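Local atomic coordinates of LbpB B-lobe (Moraxella bovis, PDB entry 3UAQ), a protein that probably binds host lactoferrin at the bacterial surface, as the N-lobe of a lipoprotein related to the transferrin-binding protein B family. Residues G201-G213 / F221-Q233. Sequence-based numbering, arbitrary orientation.
Sequences GGGSGYKMDSGFG and FAEQVFGQYAPRQ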
# COMPACT_ATOMS: atom_id res chain seq x y z
N GLY A 201 4.42 28.11 16.48
CA GLY A 201 4.77 26.76 16.90
C GLY A 201 4.30 25.80 15.82
O GLY A 201 4.06 24.60 16.07
N GLY A 202 4.18 26.34 14.61
CA GLY A 202 3.36 25.74 13.56
C GLY A 202 4.03 25.02 12.41
O GLY A 202 4.71 23.99 12.58
N GLY A 203 3.87 25.58 11.21
CA GLY A 203 4.18 24.84 10.00
C GLY A 203 4.60 25.68 8.81
O GLY A 203 3.84 25.84 7.86
N SER A 204 5.81 26.22 8.88
CA SER A 204 6.46 26.89 7.77
C SER A 204 7.87 27.16 8.24
O SER A 204 8.84 26.77 7.60
CB SER A 204 5.77 28.19 7.40
OG SER A 204 4.65 27.94 6.57
N GLY A 205 7.97 27.82 9.39
CA GLY A 205 9.25 27.97 10.06
C GLY A 205 9.81 26.58 10.29
O GLY A 205 11.02 26.39 10.30
N TYR A 206 8.91 25.62 10.45
CA TYR A 206 9.30 24.24 10.71
C TYR A 206 9.29 23.38 9.45
O TYR A 206 9.56 22.18 9.52
CB TYR A 206 8.38 23.62 11.76
CG TYR A 206 8.65 24.10 13.17
CD1 TYR A 206 7.97 25.18 13.71
CD2 TYR A 206 9.60 23.46 13.97
CE1 TYR A 206 8.22 25.62 15.00
CE2 TYR A 206 9.85 23.89 15.26
CZ TYR A 206 9.16 24.97 15.78
OH TYR A 206 9.42 25.40 17.07
N LYS A 207 8.99 24.00 8.30
CA LYS A 207 8.86 23.29 7.03
C LYS A 207 7.77 22.21 7.11
O LYS A 207 7.89 21.14 6.49
CB LYS A 207 10.19 22.67 6.58
CG LYS A 207 11.39 23.61 6.65
CD LYS A 207 11.12 24.94 5.97
CE LYS A 207 12.18 25.97 6.33
NZ LYS A 207 11.78 27.36 5.94
N MET A 208 6.72 22.49 7.87
CA MET A 208 5.57 21.61 7.98
C MET A 208 4.38 22.23 7.27
O MET A 208 4.32 23.45 7.11
CB MET A 208 5.22 21.36 9.45
CG MET A 208 6.20 20.45 10.19
SD MET A 208 5.97 18.70 9.76
CE MET A 208 7.43 17.98 10.48
N ASP A 209 3.44 21.40 6.84
CA ASP A 209 2.20 21.93 6.31
C ASP A 209 1.50 22.71 7.41
O ASP A 209 1.74 22.46 8.59
CB ASP A 209 1.30 20.81 5.79
CG ASP A 209 1.83 20.19 4.52
OD1 ASP A 209 1.83 20.88 3.47
OD2 ASP A 209 2.25 19.02 4.57
N SER A 210 0.65 23.66 7.03
CA SER A 210 -0.03 24.51 8.00
C SER A 210 -0.82 23.72 9.03
O SER A 210 -1.47 22.72 8.71
CB SER A 210 -0.94 25.53 7.32
OG SER A 210 -0.29 26.78 7.20
N GLY A 211 -0.75 24.17 10.28
CA GLY A 211 -1.52 23.56 11.35
C GLY A 211 -0.79 22.42 12.02
O GLY A 211 -1.15 22.01 13.13
N PHE A 212 0.23 21.89 11.36
CA PHE A 212 1.02 20.79 11.92
C PHE A 212 2.14 21.27 12.84
O PHE A 212 3.18 21.76 12.37
CB PHE A 212 1.57 19.91 10.80
CG PHE A 212 0.57 18.93 10.28
CD1 PHE A 212 0.51 17.65 10.79
CD2 PHE A 212 -0.33 19.30 9.29
CE1 PHE A 212 -0.41 16.74 10.32
CE2 PHE A 212 -1.26 18.40 8.81
CZ PHE A 212 -1.30 17.11 9.33
N GLY A 213 1.93 21.11 14.14
CA GLY A 213 2.88 21.52 15.15
C GLY A 213 2.19 22.35 16.23
O GLY A 213 2.63 22.37 17.38
N PHE A 221 4.93 12.82 7.32
CA PHE A 221 4.19 13.05 6.08
C PHE A 221 3.80 14.52 5.87
O PHE A 221 3.38 14.90 4.78
CB PHE A 221 2.93 12.17 6.02
CG PHE A 221 1.90 12.50 7.07
CD1 PHE A 221 1.75 11.71 8.20
CD2 PHE A 221 1.07 13.61 6.91
CE1 PHE A 221 0.80 12.02 9.16
CE2 PHE A 221 0.12 13.92 7.87
CZ PHE A 221 -0.02 13.13 8.99
N ALA A 222 3.94 15.33 6.91
CA ALA A 222 3.59 16.75 6.82
C ALA A 222 4.82 17.62 6.61
O ALA A 222 4.70 18.84 6.41
CB ALA A 222 2.81 17.19 8.06
N GLU A 223 6.00 17.01 6.66
CA GLU A 223 7.22 17.76 6.41
C GLU A 223 7.41 17.95 4.91
O GLU A 223 7.35 16.99 4.13
CB GLU A 223 8.43 17.08 7.06
CG GLU A 223 9.57 18.03 7.32
CD GLU A 223 10.58 17.49 8.32
OE1 GLU A 223 10.50 16.30 8.69
OE2 GLU A 223 11.46 18.27 8.74
N GLN A 224 7.63 19.19 4.51
CA GLN A 224 7.53 19.58 3.11
C GLN A 224 8.79 19.35 2.26
O GLN A 224 9.86 19.89 2.55
CB GLN A 224 7.09 21.04 3.00
CG GLN A 224 5.80 21.37 3.75
CD GLN A 224 5.33 22.79 3.52
OE1 GLN A 224 6.14 23.72 3.43
NE2 GLN A 224 4.01 22.97 3.40
N VAL A 225 8.63 18.56 1.21
CA VAL A 225 9.59 18.52 0.13
C VAL A 225 8.85 18.98 -1.12
O VAL A 225 7.62 18.87 -1.19
CB VAL A 225 10.17 17.11 -0.09
CG1 VAL A 225 11.45 17.19 -0.92
CG2 VAL A 225 10.46 16.45 1.24
N PHE A 226 9.59 19.48 -2.09
CA PHE A 226 8.98 20.10 -3.26
C PHE A 226 8.24 19.14 -4.19
O PHE A 226 8.73 18.05 -4.49
CB PHE A 226 10.02 20.87 -4.06
CG PHE A 226 9.47 21.48 -5.31
CD1 PHE A 226 8.82 22.70 -5.27
CD2 PHE A 226 9.55 20.81 -6.52
CE1 PHE A 226 8.29 23.26 -6.43
CE2 PHE A 226 9.02 21.36 -7.69
CZ PHE A 226 8.39 22.59 -7.63
N GLY A 227 7.07 19.57 -4.66
CA GLY A 227 6.35 18.82 -5.68
C GLY A 227 5.75 17.52 -5.17
O GLY A 227 5.25 16.71 -5.95
N GLN A 228 5.81 17.31 -3.85
CA GLN A 228 5.06 16.25 -3.21
C GLN A 228 3.92 16.90 -2.45
O GLN A 228 4.07 17.99 -1.91
CB GLN A 228 5.94 15.47 -2.23
CG GLN A 228 7.23 14.91 -2.81
CD GLN A 228 7.89 13.92 -1.87
OE1 GLN A 228 7.24 13.01 -1.36
NE2 GLN A 228 9.18 14.11 -1.61
N TYR A 229 2.77 16.24 -2.41
CA TYR A 229 1.62 16.80 -1.71
C TYR A 229 1.19 15.92 -0.56
O TYR A 229 1.92 15.00 -0.15
CB TYR A 229 0.43 16.97 -2.67
CG TYR A 229 0.78 17.59 -4.01
CD1 TYR A 229 0.72 18.97 -4.20
CD2 TYR A 229 1.17 16.80 -5.08
CE1 TYR A 229 1.05 19.53 -5.42
CE2 TYR A 229 1.49 17.35 -6.30
CZ TYR A 229 1.43 18.72 -6.47
OH TYR A 229 1.75 19.27 -7.69
N ALA A 230 0.01 16.22 -0.03
CA ALA A 230 -0.74 15.26 0.76
C ALA A 230 0.07 14.72 1.92
O ALA A 230 0.96 15.42 2.43
CB ALA A 230 -1.23 14.12 -0.13
N PRO A 231 -0.25 13.50 2.38
CA PRO A 231 0.70 12.72 3.18
C PRO A 231 1.87 12.30 2.29
O PRO A 231 1.66 11.63 1.27
CB PRO A 231 -0.12 11.49 3.62
CG PRO A 231 -1.30 11.46 2.70
CD PRO A 231 -1.59 12.89 2.40
N ARG A 232 3.08 12.70 2.66
CA ARG A 232 4.27 12.40 1.87
C ARG A 232 5.02 11.18 2.41
O ARG A 232 4.85 10.80 3.57
CB ARG A 232 5.20 13.62 1.87
CG ARG A 232 4.52 14.93 1.47
CD ARG A 232 5.47 16.10 1.67
NE ARG A 232 4.90 17.35 1.19
CZ ARG A 232 4.08 18.11 1.89
NH1 ARG A 232 3.72 17.74 3.11
NH2 ARG A 232 3.60 19.24 1.38
N GLN A 233 5.86 10.59 1.57
CA GLN A 233 6.62 9.41 1.98
C GLN A 233 8.01 9.38 1.37
O GLN A 233 8.24 9.95 0.30
CB GLN A 233 5.87 8.12 1.61
CG GLN A 233 4.65 7.82 2.46
CD GLN A 233 4.09 6.43 2.20
OE1 GLN A 233 4.80 5.43 2.34
NE2 GLN A 233 2.82 6.36 1.81
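M208 and E223 form a single antiparallel bridge of the non-hydrogen-bonded kind, flanked by two backbone hydrogen bonds, from Q224 N to K207 O (2.8 Å) and from D209 N to A222 O (2.9 Å). Beyond the bridge, D209 meets R232 in a two-pronged salt bridge. The carboxylate and guanidinium are nearly coplanar, 15° apart. NH1 of R232 faces OD2 of D209, and NH2 of R232 donates to the syn lone pair of D209 OD1 at 3.2 Å. OD1 of D209 has a second donor, NE2 of Q224 at 3.0 Å, which comes from above the carboxylate plane. The paired contacts to both oxygens set the carboxylate plane, and the amide adds a third from above. Q224 also lays its CA over the centre of one guanidinium face of R232. Both segments belong to one long, irregular loop between strands 170-184 and 236-243 of the antiparallel beta barrel. On the apolar side, CB of A222 sits over one face of the F212 ring, 3.7 Å from its centroid. CE2 of F221 lies 3.8 Å from CE1 of F212; the ring planes are at 86°, but the approach is oblique. F221 also stacks on F127 of strand 121-128. M208 bends at chi2 (-76°), which lays SD near the A222-E223 peptide and CE 3.7 Å from CB of E223. F179 of the barrel touches both M208 and E223. The E223 carboxylate is held by a salt bridge to R270 and a hydrogen bond to H236.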